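Local coordinates for protein superoxide reductase (Giardia intestinalis, PDB 4D7P) that probably reduces superoxide to hydrogen peroxide at a mononuclear non-haem iron site, helping this parasite withstand oxidative stress, at residues H19-K24 / L93-Y98; S26-D31 / S81-D86; I48-L53 / L66-I71; K89-L94 / E106-L111. All blocks are in the same frame, centred on the assembly; numbering follows the deposited sequence.

Interaction 1 (H19-K24 / L93-Y98). With FE (Fe (III) ion), chain B.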
loop_
_atom_site.group_PDB
_atom_site.type_symbol
_atom_site.label_atom_id
_atom_site.label_comp_id
_atom_site.label_asym_id
_atom_site.label_seq_id
_atom_site.Cartn_x
_atom_site.Cartn_y
_atom_site.Cartn_z
ATOM N N HIS A 19 8.991 6.058 18.505
ATOM C CA HIS A 19 8.094 5.788 17.390
ATOM C C HIS A 19 7.887 7.064 16.543
ATOM O O HIS A 19 7.458 6.992 15.395
ATOM C CB HIS A 19 6.730 5.277 17.891
ATOM C CG HIS A 19 6.730 3.875 18.441
ATOM N ND1 HIS A 19 7.005 3.594 19.763
ATOM C CD2 HIS A 19 6.394 2.690 17.873
ATOM C CE1 HIS A 19 6.886 2.292 19.972
ATOM N NE2 HIS A 19 6.504 1.720 18.844
ATOM N N VAL A 20 8.182 8.233 17.106
ATOM C CA VAL A 20 7.773 9.474 16.449
ATOM C C VAL A 20 8.535 9.748 15.158
ATOM O O VAL A 20 9.755 9.841 15.170
ATOM C CB VAL A 20 7.935 10.661 17.383
ATOM C CG1 VAL A 20 7.517 11.949 16.664
ATOM C CG2 VAL A 20 7.108 10.433 18.639
ATOM N N PRO A 21 7.812 9.880 14.033
ATOM C CA PRO A 21 8.486 10.079 12.743
ATOM C C PRO A 21 9.168 11.447 12.612
ATOM O O PRO A 21 8.498 12.446 12.333
ATOM C CB PRO A 21 7.344 9.931 11.723
ATOM C CG PRO A 21 6.107 10.280 12.482
ATOM C CD PRO A 21 6.344 9.802 13.890
ATOM N N GLU A 22 10.487 11.487 12.815
ATOM C CA GLU A 22 11.270 12.696 12.546
ATOM C C GLU A 22 11.094 13.128 11.096
ATOM O O GLU A 22 11.178 12.308 10.191
ATOM C CB GLU A 22 12.759 12.468 12.834
ATOM C CG GLU A 22 13.613 13.747 12.770
ATOM C CD GLU A 22 15.124 13.475 12.702
ATOM O OE1 GLU A 22 15.565 12.732 11.795
ATOM O OE2 GLU A 22 15.875 14.024 13.542
ATOM N N MET A 23 10.848 14.415 10.882
ATOM C CA MET A 23 10.775 14.978 9.535
ATOM C C MET A 23 11.902 15.975 9.282
ATOM O O MET A 23 12.114 16.888 10.081
ATOM C CB MET A 23 9.432 15.676 9.316
ATOM C CG MET A 23 8.309 14.786 8.798
ATOM S SD MET A 23 6.784 15.733 8.603
ATOM C CE MET A 23 6.403 15.969 10.325
ATOM N N LYS A 24 12.627 15.801 8.182
ATOM C CA LYS A 24 13.581 16.817 7.729
ATOM C C LYS A 24 13.160 17.339 6.352
ATOM O O LYS A 24 12.950 16.555 5.430
ATOM C CB LYS A 24 15.009 16.261 7.688
ATOM C CG LYS A 24 15.512 15.755 9.052
ATOM C CD LYS A 24 16.849 16.378 9.428
ATOM C CE LYS A 24 17.178 16.170 10.896
ATOM N NZ LYS A 24 17.310 17.461 11.625
ATOM N N LEU A 93 2.674 19.864 7.371
ATOM C CA LEU A 93 2.825 18.445 7.037
ATOM C C LEU A 93 2.633 17.591 8.285
ATOM O O LEU A 93 3.107 17.939 9.376
ATOM C CB LEU A 93 4.206 18.157 6.438
ATOM C CG LEU A 93 4.607 18.979 5.228
ATOM C CD1 LEU A 93 6.030 18.622 4.794
ATOM C CD2 LEU A 93 3.606 18.706 4.121
ATOM N N LEU A 94 1.953 16.469 8.114
ATOM C CA LEU A 94 1.685 15.548 9.210
ATOM C C LEU A 94 2.214 14.173 8.846
ATOM O O LEU A 94 1.739 13.563 7.889
ATOM C CB LEU A 94 0.178 15.473 9.511
ATOM C CG LEU A 94 -0.253 14.414 10.531
ATOM C CD1 LEU A 94 0.237 14.776 11.934
ATOM C CD2 LEU A 94 -1.760 14.186 10.504
ATOM N N ALA A 95 3.207 13.694 9.589
ATOM C CA ALA A 95 3.730 12.347 9.374
ATOM C C ALA A 95 3.094 11.415 10.389
ATOM O O ALA A 95 2.900 11.794 11.545
ATOM C CB ALA A 95 5.270 12.325 9.493
ATOM N N VAL A 96 2.754 10.202 9.967
ATOM C CA VAL A 96 2.134 9.242 10.879
ATOM C C VAL A 96 2.739 7.848 10.731
ATOM O O VAL A 96 2.670 7.241 9.659
ATOM C CB VAL A 96 0.606 9.146 10.663
ATOM C CG1 VAL A 96 0.037 8.057 11.529
ATOM C CG2 VAL A 96 -0.070 10.479 11.003
ATOM N N ALA A 97 3.348 7.356 11.807
ATOM C CA ALA A 97 3.969 6.036 11.802
ATOM C C ALA A 97 3.095 5.048 12.554
ATOM O O ALA A 97 2.572 5.374 13.614
ATOM C CB ALA A 97 5.364 6.095 12.421
ATOM N N TYR A 98 2.937 3.848 11.998
ATOM C CA TYR A 98 2.132 2.798 12.620
ATOM C C TYR A 98 3.005 1.630 13.059
ATOM O O TYR A 98 3.651 0.987 12.231
ATOM C CB TYR A 98 1.040 2.283 11.658
ATOM C CG TYR A 98 0.549 0.890 12.016
ATOM C CD1 TYR A 98 -0.224 0.677 13.156
ATOM C CD2 TYR A 98 0.873 -0.218 11.228
ATOM C CE1 TYR A 98 -0.659 -0.596 13.512
ATOM C CE2 TYR A 98 0.432 -1.499 11.573
ATOM C CZ TYR A 98 -0.331 -1.677 12.725
ATOM O OH TYR A 98 -0.776 -2.935 13.097
HETATM FE FE FE B . 6.853 -0.275 18.628
#
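His19 NE2 binds the iron(III) ion at 2.0 Å, and the carbonyl O of the same residue rests on Ala97 CB at 3.7 Å. His19 thus ties the metal site to the C-terminal end of strand 93-98. The metal is also bound by His40, His46, His102 and Cys99. Four histidines and one cysteine are the familiar iron ligands of superoxide reductases. Trp105 stacks on the His19 ring and may help hold its orientation. Away from the metal the side chains that meet are apolar. Strand 21-24 belongs to one sheet and strand 93-98 to the other. Their short axes pass 7.4 Å apart and run roughly antiparallel, at 147°. This is face-to-face packing in an immunoglobulin-like beta sandwich, consistent with the E-set clan of the family. The small methyls of Ala95 and Ala97 accept the bulkier side chains facing them. Pro21 meets both methyls through its ring carbons: CG touches Ala95 CB at 3.7 Å, and CD reaches Ala97 CB at 4.1 Å. Further along, Met23 lays its sulfur over Ala95, with SD 3.8 Å from Ala95 CB. A bend at chi3 (-71°) turns Met23 CE to 4.0 Å from Leu93 O, while SD also touches Leu93 CB. Leu53, from the strand beside 93-98, packs against Met23 as well. Pro21 O accepts a hydrogen bond from Asn107 ND2, which links strand 21-26 to the edge strand 103-110.

Interaction 2 (S26-D31 / S81-D86)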
loop_
_atom_site.group_PDB
_atom_site.type_symbol
_atom_site.label_atom_id
_atom_site.label_comp_id
_atom_site.label_asym_id
_atom_site.label_seq_id
_atom_site.Cartn_x
_atom_site.Cartn_y
_atom_site.Cartn_z
ATOM N N SER A 26 13.796 19.682 2.960
ATOM C CA SER A 26 14.751 20.322 2.051
ATOM C C SER A 26 14.015 20.761 0.797
ATOM O O SER A 26 13.823 19.952 -0.100
ATOM C CB SER A 26 15.884 19.372 1.648
ATOM O OG SER A 26 16.254 18.500 2.702
ATOM N N GLY A 27 13.609 22.024 0.718
ATOM C CA GLY A 27 12.732 22.442 -0.362
ATOM C C GLY A 27 11.391 21.736 -0.202
ATOM O O GLY A 27 10.696 21.933 0.794
ATOM N N ASN A 28 11.031 20.880 -1.151
ATOM C CA ASN A 28 9.769 20.161 -1.027
ATOM C C ASN A 28 10.024 18.685 -0.736
ATOM O O ASN A 28 9.097 17.874 -0.689
ATOM C CB ASN A 28 8.907 20.329 -2.287
ATOM C CG ASN A 28 9.514 19.672 -3.500
ATOM O OD1 ASN A 28 10.735 19.549 -3.605
ATOM N ND2 ASN A 28 8.662 19.234 -4.431
ATOM N N HIS A 29 11.296 18.363 -0.519
ATOM C CA HIS A 29 11.715 17.013 -0.181
ATOM C C HIS A 29 11.629 16.761 1.317
ATOM O O HIS A 29 12.114 17.571 2.114
ATOM C CB HIS A 29 13.142 16.771 -0.639
ATOM C CG HIS A 29 13.561 15.353 -0.503
ATOM N ND1 HIS A 29 13.331 14.415 -1.485
ATOM C CD2 HIS A 29 14.150 14.694 0.522
ATOM C CE1 HIS A 29 13.782 13.243 -1.079
ATOM N NE2 HIS A 29 14.288 13.385 0.133
ATOM N N VAL A 30 11.059 15.625 1.696
ATOM C CA VAL A 30 10.855 15.302 3.103
ATOM C C VAL A 30 11.492 13.954 3.428
ATOM O O VAL A 30 11.105 12.946 2.859
ATOM C CB VAL A 30 9.356 15.246 3.465
ATOM C CG1 VAL A 30 9.181 14.894 4.931
ATOM C CG2 VAL A 30 8.670 16.566 3.131
ATOM N N ASP A 31 12.487 13.938 4.315
ATOM C CA ASP A 31 13.099 12.680 4.767
ATOM C C ASP A 31 12.574 12.311 6.136
ATOM O O ASP A 31 12.559 13.149 7.030
ATOM C CB ASP A 31 14.629 12.784 4.826
ATOM C CG ASP A 31 15.258 12.866 3.456
ATOM O OD1 ASP A 31 15.247 11.850 2.728
ATOM O OD2 ASP A 31 15.765 13.947 3.106
ATOM N N SER A 81 10.910 8.664 2.312
ATOM C CA SER A 81 10.968 10.031 1.820
ATOM C C SER A 81 9.866 10.326 0.810
ATOM O O SER A 81 9.352 9.435 0.133
ATOM C CB SER A 81 12.350 10.351 1.230
ATOM O OG SER A 81 12.775 9.391 0.287
ATOM N N PHE A 82 9.496 11.597 0.762
ATOM C CA PHE A 82 8.468 12.093 -0.129
ATOM C C PHE A 82 8.976 13.336 -0.795
ATOM O O PHE A 82 9.951 13.941 -0.349
ATOM C CB PHE A 82 7.196 12.406 0.634
ATOM C CG PHE A 82 6.620 11.227 1.346
ATOM C CD1 PHE A 82 7.162 10.787 2.539
ATOM C CD2 PHE A 82 5.532 10.547 0.818
ATOM C CE1 PHE A 82 6.628 9.697 3.202
ATOM C CE2 PHE A 82 4.995 9.465 1.476
ATOM C CZ PHE A 82 5.551 9.036 2.672
ATOM N N ARG A 83 8.316 13.731 -1.866
ATOM C CA ARG A 83 8.627 15.017 -2.448
ATOM C C ARG A 83 7.301 15.667 -2.764
ATOM O O ARG A 83 6.582 15.233 -3.655
ATOM C CB ARG A 83 9.506 14.866 -3.679
ATOM C CG ARG A 83 10.124 16.167 -4.145
ATOM C CD ARG A 83 11.276 15.916 -5.088
ATOM N NE ARG A 83 12.504 16.500 -4.576
ATOM C CZ ARG A 83 13.643 15.841 -4.414
ATOM N NH1 ARG A 83 13.727 14.561 -4.731
ATOM N NH2 ARG A 83 14.705 16.473 -3.933
ATOM N N VAL A 84 6.971 16.696 -2.003
ATOM C CA VAL A 84 5.632 17.239 -2.030
ATOM C C VAL A 84 5.377 18.126 -3.238
ATOM O O VAL A 84 6.029 19.145 -3.428
ATOM C CB VAL A 84 5.342 18.034 -0.747
ATOM C CG1 VAL A 84 3.947 18.643 -0.810
ATOM C CG2 VAL A 84 5.479 17.126 0.464
ATOM N N CYS A 85 4.410 17.734 -4.056
ATOM C CA CYS A 85 3.982 18.576 -5.168
ATOM C C CYS A 85 3.364 19.859 -4.664
ATOM O O CYS A 85 2.598 19.826 -3.707
ATOM C CB CYS A 85 2.969 17.843 -6.040
ATOM S SG CYS A 85 3.649 16.448 -6.912
ATOM N N ASP A 86 3.693 20.980 -5.304
ATOM C CA ASP A 86 3.035 22.240 -4.986
ATOM C C ASP A 86 3.002 22.496 -3.472
ATOM O O ASP A 86 1.920 22.641 -2.902
ATOM C CB ASP A 86 1.605 22.235 -5.535
ATOM C CG ASP A 86 1.547 21.975 -7.033
ATOM O OD1 ASP A 86 2.374 22.547 -7.775
ATOM O OD2 ASP A 86 0.672 21.197 -7.472
HETATM O O HOH W 1 14.753 19.764 -3.241
#
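His29 and Arg83 both send CG anti to their backbone N, His29 with chi1 -172°, and lie on the same face of an antiparallel ladder. The Arg83 chain bends at chi3, which places NE, and the guanidinium beyond it meets the imidazole. His29 ND1 sits over its centre, 3.3 Å from Arg83 CZ, but without the angle for a hydrogen bond. The two planes are 48° apart, too tilted for a stack. The His29 NE2 bond to Asp31 OD1 is weak. Asn28 takes the crowded position, CG between N and the carbonyl carbon (chi1 67°). Its ND2 gives a 2.8 Å bond to Val84 O, while Val84 N returns one to Asn28 O at 2.8 Å. Asn28 OD1 lies at the guanidinium edge, near its plane. Val30 and Phe82 form the hydrogen-bonded pair, with Val30 N 2.9 Å from Phe82 O. A type II' turn, Ser26 to His29, leads into strand 29-34. Asn28 ND2 also reaches Glu77 of the third subunit, and Ser81 OG bonds Ser81 of that subunit. Strand 29-34 is the middle of three, between 21-26 and 79-83. Val30, Phe82 and Val84 all pack on Leu53 of strand 48-57 in the facing sheet.

Interaction 3 (I48-L53 / L66-I71); sequences IGTIRL and LGCQQI
Leu53 has the most surface buried here, and both Leu66 and Gly67 of the partner strand face it. Leu53 O accepts the N-H of Leu66 at 2.8 Å, and Leu53 N donates to Gly67 O over a longer 3.2 Å. Leu66 and Gly67 opposite one residue make a classic beta bulge. Leu53 CD2 touches Leu66 CD1 at 4.1 Å, the two side chains lying aslant. Leu53 CG is anti to the backbone N (chi1 -174°), and both CG and CD2 meet the Leu66 methyl. Ile51, two residues before Leu53, is in the next hydrogen-bonded pair. It is bonded both ways with Gln69: Ile51 N to Gln69 O at 2.9 Å, and Gln69 N to Ile51 O at 2.8 Å. Its side chain points to the same face as that of Leu53, into the core. Ile71 closes the other end. Ile71 N bonds Gly49 O, and a water donates to both Ile48 O and Ile71 O, bridging the two strands. Ile71 CB meanwhile lies near the carbonyl oxygens of Ile48 and Gly49. On the reverse face Cys68 SG fits between Arg52 CG, 3.5 Å away, and Thr50 CG2, 3.8 Å away. Arg52 carries on past it to a salt bridge with Glu65. The two strands form one beta hairpin. Strand 48-57 is flanked on its other side by strand 90-99. The other edge of strand 66-71 forms an antiparallel ladder with the third subunit, so the sheet runs on across that interface.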
loop_
_atom_site.group_PDB
_atom_site.type_symbol
_atom_site.label_atom_id
_atom_site.label_comp_id
_atom_site.label_asym_id
_atom_site.label_seq_id
_atom_site.Cartn_x
_atom_site.Cartn_y
_atom_site.Cartn_z
ATOM N N ILE A 48 7.375 -1.071 12.538
ATOM C CA ILE A 48 6.575 0.016 12.014
ATOM C C ILE A 48 6.299 -0.351 10.567
ATOM O O ILE A 48 7.217 -0.487 9.745
ATOM C CB ILE A 48 7.266 1.382 12.141
ATOM C CG1 ILE A 48 7.142 1.868 13.588
ATOM C CG2 ILE A 48 6.632 2.404 11.195
ATOM C CD1 ILE A 48 8.045 3.057 13.900
ATOM N N GLY A 49 5.023 -0.575 10.285
ATOM C CA GLY A 49 4.605 -1.123 9.015
ATOM C C GLY A 49 4.393 -0.059 7.968
ATOM O O GLY A 49 4.632 -0.299 6.775
ATOM N N THR A 50 3.931 1.117 8.389
ATOM C CA THR A 50 3.713 2.196 7.429
ATOM C C THR A 50 4.170 3.528 7.965
ATOM O O THR A 50 4.120 3.781 9.163
ATOM C CB THR A 50 2.212 2.358 7.012
ATOM O OG1 THR A 50 1.414 2.647 8.173
ATOM C CG2 THR A 50 1.679 1.109 6.294
ATOM N N ILE A 51 4.605 4.381 7.051
ATOM C CA ILE A 51 4.902 5.763 7.356
ATOM C C ILE A 51 4.113 6.542 6.326
ATOM O O ILE A 51 4.363 6.414 5.122
ATOM C CB ILE A 51 6.400 6.072 7.266
ATOM C CG1 ILE A 51 7.182 5.334 8.361
ATOM C CG2 ILE A 51 6.638 7.563 7.348
ATOM C CD1 ILE A 51 8.687 5.376 8.144
ATOM N N ARG A 52 3.113 7.289 6.781
ATOM C CA ARG A 52 2.302 8.090 5.872
ATOM C C ARG A 52 2.616 9.548 6.051
ATOM O O ARG A 52 2.890 9.980 7.170
ATOM C CB ARG A 52 0.812 7.853 6.116
ATOM C CG ARG A 52 0.362 6.472 5.748
ATOM C CD ARG A 52 -0.789 6.020 6.602
ATOM N NE ARG A 52 -2.077 6.362 6.018
ATOM C CZ ARG A 52 -3.196 6.458 6.729
ATOM N NH1 ARG A 52 -3.147 6.250 8.040
ATOM N NH2 ARG A 52 -4.353 6.776 6.151
ATOM N N LEU A 53 2.558 10.298 4.952
ATOM C CA LEU A 53 2.730 11.742 4.984
ATOM C C LEU A 53 1.461 12.426 4.494
ATOM O O LEU A 53 0.948 12.112 3.420
ATOM C CB LEU A 53 3.932 12.186 4.129
ATOM C CG LEU A 53 4.266 13.681 4.226
ATOM C CD1 LEU A 53 4.651 14.040 5.659
ATOM C CD2 LEU A 53 5.381 14.101 3.253
ATOM N N LEU A 66 -0.600 12.316 1.093
ATOM C CA LEU A 66 0.245 12.473 -0.075
ATOM C C LEU A 66 0.764 11.134 -0.536
ATOM O O LEU A 66 0.930 10.911 -1.741
ATOM C CB LEU A 66 1.408 13.421 0.228
ATOM C CG LEU A 66 0.970 14.732 0.893
ATOM C CD1 LEU A 66 2.186 15.565 1.212
ATOM C CD2 LEU A 66 0.005 15.497 -0.010
ATOM N N GLY A 67 1.026 10.242 0.418
ATOM C CA GLY A 67 1.492 8.906 0.082
ATOM C C GLY A 67 1.762 8.062 1.315
ATOM O O GLY A 67 1.587 8.528 2.439
ATOM N N CYS A 68 2.179 6.817 1.101
ATOM C CA CYS A 68 2.322 5.856 2.185
ATOM C C CYS A 68 3.446 4.898 1.892
ATOM O O CYS A 68 3.375 4.136 0.917
ATOM C CB CYS A 68 1.020 5.074 2.404
ATOM S SG CYS A 68 1.121 3.729 3.657
ATOM N N GLN A 69 4.482 4.943 2.728
ATOM C CA GLN A 69 5.571 3.978 2.683
ATOM C C GLN A 69 5.196 2.749 3.493
ATOM O O GLN A 69 5.113 2.800 4.726
ATOM C CB GLN A 69 6.874 4.564 3.230
ATOM C CG GLN A 69 8.038 3.559 3.299
ATOM C CD GLN A 69 8.517 3.129 1.917
ATOM O OE1 GLN A 69 9.156 3.899 1.212
ATOM N NE2 GLN A 69 8.210 1.890 1.528
ATOM N N GLN A 70 4.987 1.641 2.795
ATOM C CA GLN A 70 4.743 0.368 3.448
ATOM C C GLN A 70 6.043 -0.448 3.506
ATOM O O GLN A 70 6.839 -0.469 2.553
ATOM C CB GLN A 70 3.621 -0.383 2.718
ATOM C CG GLN A 70 3.197 -1.688 3.395
ATOM C CD GLN A 70 3.999 -2.864 2.877
ATOM O OE1 GLN A 70 4.374 -2.887 1.713
ATOM N NE2 GLN A 70 4.290 -3.830 3.744
ATOM N N ILE A 71 6.285 -1.075 4.652
ATOM C CA ILE A 71 7.524 -1.814 4.877
ATOM C C ILE A 71 7.215 -3.205 5.409
ATOM O O ILE A 71 6.485 -3.356 6.376
ATOM C CB ILE A 71 8.435 -1.089 5.877
ATOM C CG1 ILE A 71 8.645 0.362 5.436
ATOM C CG2 ILE A 71 9.771 -1.822 6.030
ATOM C CD1 ILE A 71 9.174 1.256 6.533
HETATM O O HOH W 2 7.709 -3.006 8.800
#

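Interaction 4 (K89-L94 / E106-L111); sequences KYKGLL and ENYMEL
Leu111 CD2 touches Leu93 CG at 4.2 Å, and its other methyl, CD1, lies 4.1 Å from Tyr90 CB. The C-terminal leucine thus lies against the start of strand 90-99. Leu111 CG is beside the backbone N (chi1 -64°) and also packs on Gly92 CA. Leu25 and Leu87 add to this apolar patch. Next to it, Leu93 and Met109 form a hydrogen-bonded pair: Met109 N donates to Leu93 O at 2.7 Å, almost straight at 173°, and Leu93 N donates back to Met109 O. The two strands are the arms of a C-terminal beta hairpin, with 103-110 an edge strand of the four-stranded sheet. On the face of Leu94 and Tyr108, the tyrosine leans across the partner strand. Its CG is anti to the backbone N (chi1 -178°), and its OH lies 3.2 Å from Gly92 CA. Leu94 CB meets the edge of this ring. The phenol end comes close to Gly92 where there is no side chain to meet it. Farther out, Leu94 CD1 touches Glu106 CB at 3.7 Å, and the Glu106 carboxylate runs on beside the Leu94 methyls. At the opposite end the chain turns a corner at Lys91. Lys91 O accepts the Leu111 N-H at 2.9 Å, from above the carbonyl plane. The ammonium of Lys91 bonds Asn61.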
loop_
_atom_site.group_PDB
_atom_site.type_symbol
_atom_site.label_atom_id
_atom_site.label_comp_id
_atom_site.label_asym_id
_atom_site.label_seq_id
_atom_site.Cartn_x
_atom_site.Cartn_y
_atom_site.Cartn_z
ATOM N N LYS A 89 0.919 24.986 -1.377
ATOM C CA LYS A 89 -0.513 24.791 -1.240
ATOM C C LYS A 89 -0.898 24.341 0.167
ATOM O O LYS A 89 -2.078 24.338 0.512
ATOM C CB LYS A 89 -1.015 23.783 -2.282
ATOM C CG LYS A 89 -0.942 24.304 -3.732
ATOM C CD LYS A 89 -1.600 23.344 -4.725
ATOM C CE LYS A 89 -1.475 23.848 -6.163
ATOM N NZ LYS A 89 -2.262 23.018 -7.124
ATOM N N TYR A 90 0.091 23.977 0.985
ATOM C CA TYR A 90 -0.188 23.444 2.316
ATOM C C TYR A 90 0.306 24.362 3.419
ATOM O O TYR A 90 1.258 25.118 3.227
ATOM C CB TYR A 90 0.450 22.053 2.488
ATOM C CG TYR A 90 0.073 21.077 1.398
ATOM C CD1 TYR A 90 -1.086 20.310 1.490
ATOM C CD2 TYR A 90 0.868 20.934 0.264
ATOM C CE1 TYR A 90 -1.437 19.423 0.488
ATOM C CE2 TYR A 90 0.528 20.047 -0.740
ATOM C CZ TYR A 90 -0.625 19.293 -0.623
ATOM O OH TYR A 90 -0.955 18.409 -1.628
ATOM N N LYS A 91 -0.327 24.275 4.584
ATOM C CA LYS A 91 0.084 25.073 5.734
ATOM C C LYS A 91 0.889 24.249 6.735
ATOM O O LYS A 91 1.541 24.797 7.626
ATOM C CB LYS A 91 -1.136 25.698 6.416
ATOM C CG LYS A 91 -2.227 24.732 6.843
ATOM C CD LYS A 91 -3.530 25.497 7.070
ATOM C CE LYS A 91 -4.668 24.587 7.509
ATOM N NZ LYS A 91 -6.000 25.266 7.462
ATOM N N GLY A 92 0.849 22.930 6.577
ATOM C CA GLY A 92 1.604 22.039 7.438
ATOM C C GLY A 92 1.703 20.630 6.875
ATOM O O GLY A 92 0.916 20.253 6.005
ATOM N N LEU A 93 2.674 19.864 7.371
ATOM C CA LEU A 93 2.825 18.445 7.037
ATOM C C LEU A 93 2.633 17.591 8.285
ATOM O O LEU A 93 3.107 17.939 9.376
ATOM C CB LEU A 93 4.206 18.157 6.438
ATOM C CG LEU A 93 4.607 18.979 5.228
ATOM C CD1 LEU A 93 6.030 18.622 4.794
ATOM C CD2 LEU A 93 3.606 18.706 4.121
ATOM N N LEU A 94 1.953 16.469 8.114
ATOM C CA LEU A 94 1.685 15.548 9.210
ATOM C C LEU A 94 2.214 14.173 8.846
ATOM O O LEU A 94 1.739 13.563 7.889
ATOM C CB LEU A 94 0.178 15.473 9.511
ATOM C CG LEU A 94 -0.253 14.414 10.531
ATOM C CD1 LEU A 94 0.237 14.776 11.934
ATOM C CD2 LEU A 94 -1.760 14.186 10.504
ATOM N N GLU A 106 2.226 10.399 15.611
ATOM C CA GLU A 106 2.280 11.436 14.605
ATOM C C GLU A 106 3.231 12.569 14.962
ATOM O O GLU A 106 3.723 12.677 16.081
ATOM C CB GLU A 106 0.882 11.984 14.330
ATOM C CG GLU A 106 0.188 12.591 15.513
ATOM C CD GLU A 106 -1.266 12.910 15.221
ATOM O OE1 GLU A 106 -1.795 12.411 14.203
ATOM O OE2 GLU A 106 -1.878 13.661 16.010
ATOM N N ASN A 107 3.509 13.397 13.967
ATOM C CA ASN A 107 4.388 14.536 14.131
ATOM C C ASN A 107 3.964 15.590 13.134
ATOM O O ASN A 107 3.866 15.318 11.940
ATOM C CB ASN A 107 5.854 14.143 13.926
ATOM C CG ASN A 107 6.808 15.293 14.203
ATOM O OD1 ASN A 107 6.403 16.329 14.733
ATOM N ND2 ASN A 107 8.075 15.119 13.851
ATOM N N TYR A 108 3.682 16.787 13.629
ATOM C CA TYR A 108 3.218 17.865 12.772
ATOM C C TYR A 108 4.322 18.871 12.564
ATOM O O TYR A 108 5.014 19.243 13.512
ATOM C CB TYR A 108 1.998 18.565 13.369
ATOM C CG TYR A 108 1.442 19.674 12.499
ATOM C CD1 TYR A 108 0.766 19.381 11.320
ATOM C CD2 TYR A 108 1.581 21.012 12.859
ATOM C CE1 TYR A 108 0.243 20.387 10.519
ATOM C CE2 TYR A 108 1.061 22.025 12.066
ATOM C CZ TYR A 108 0.394 21.707 10.897
ATOM O OH TYR A 108 -0.125 22.705 10.097
ATOM N N MET A 109 4.494 19.301 11.320
ATOM C CA MET A 109 5.415 20.386 11.030
ATOM C C MET A 109 4.642 21.542 10.424
ATOM O O MET A 109 3.958 21.380 9.414
ATOM C CB MET A 109 6.523 19.927 10.088
ATOM C CG MET A 109 7.422 21.047 9.613
ATOM S SD MET A 109 8.550 20.453 8.356
ATOM C CE MET A 109 9.520 19.330 9.356
ATOM N N GLU A 110 4.731 22.707 11.054
ATOM C CA GLU A 110 4.100 23.903 10.514
ATOM C C GLU A 110 4.957 24.469 9.390
ATOM O O GLU A 110 6.161 24.636 9.554
ATOM C CB GLU A 110 3.895 24.943 11.616
ATOM C CG GLU A 110 2.975 26.095 11.234
ATOM C CD GLU A 110 2.789 27.102 12.367
ATOM O OE1 GLU A 110 2.757 26.687 13.548
ATOM O OE2 GLU A 110 2.673 28.311 12.074
ATOM N N LEU A 111 4.341 24.757 8.248
ATOM C CA LEU A 111 5.077 25.332 7.126
ATOM C C LEU A 111 5.076 26.856 7.206
ATOM O O LEU A 111 5.978 27.515 6.695
ATOM C CB LEU A 111 4.475 24.886 5.799
ATOM C CG LEU A 111 4.546 23.391 5.492
ATOM C CD1 LEU A 111 4.023 23.115 4.093
ATOM C CD2 LEU A 111 5.975 22.910 5.633
ATOM O OXT LEU A 111 4.165 27.460 7.775
#

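Overall arrangement
From the N terminus, the chain passes the iron ligand of interaction 1 and enters the three-stranded sheet. It then makes the turn and first strand of interaction 2. Strand 48-57 follows, and interaction 3 closes the short hairpin with strand 63-71. Interaction 2 closes next, at 81-86, so interaction 3 is nested inside it. Interaction 1 closes last of these three, at 93-98, and encloses both. It joins the two sheets face to face. Interaction 4 follows interactions 2 and 3 in series. It opens before interaction 1 closes and ends beyond it, so the two overlap, sharing Leu93 and Leu94. Its hairpin finishes the four-stranded sheet. Leu93 packs on Val30, and Val84 on Tyr90.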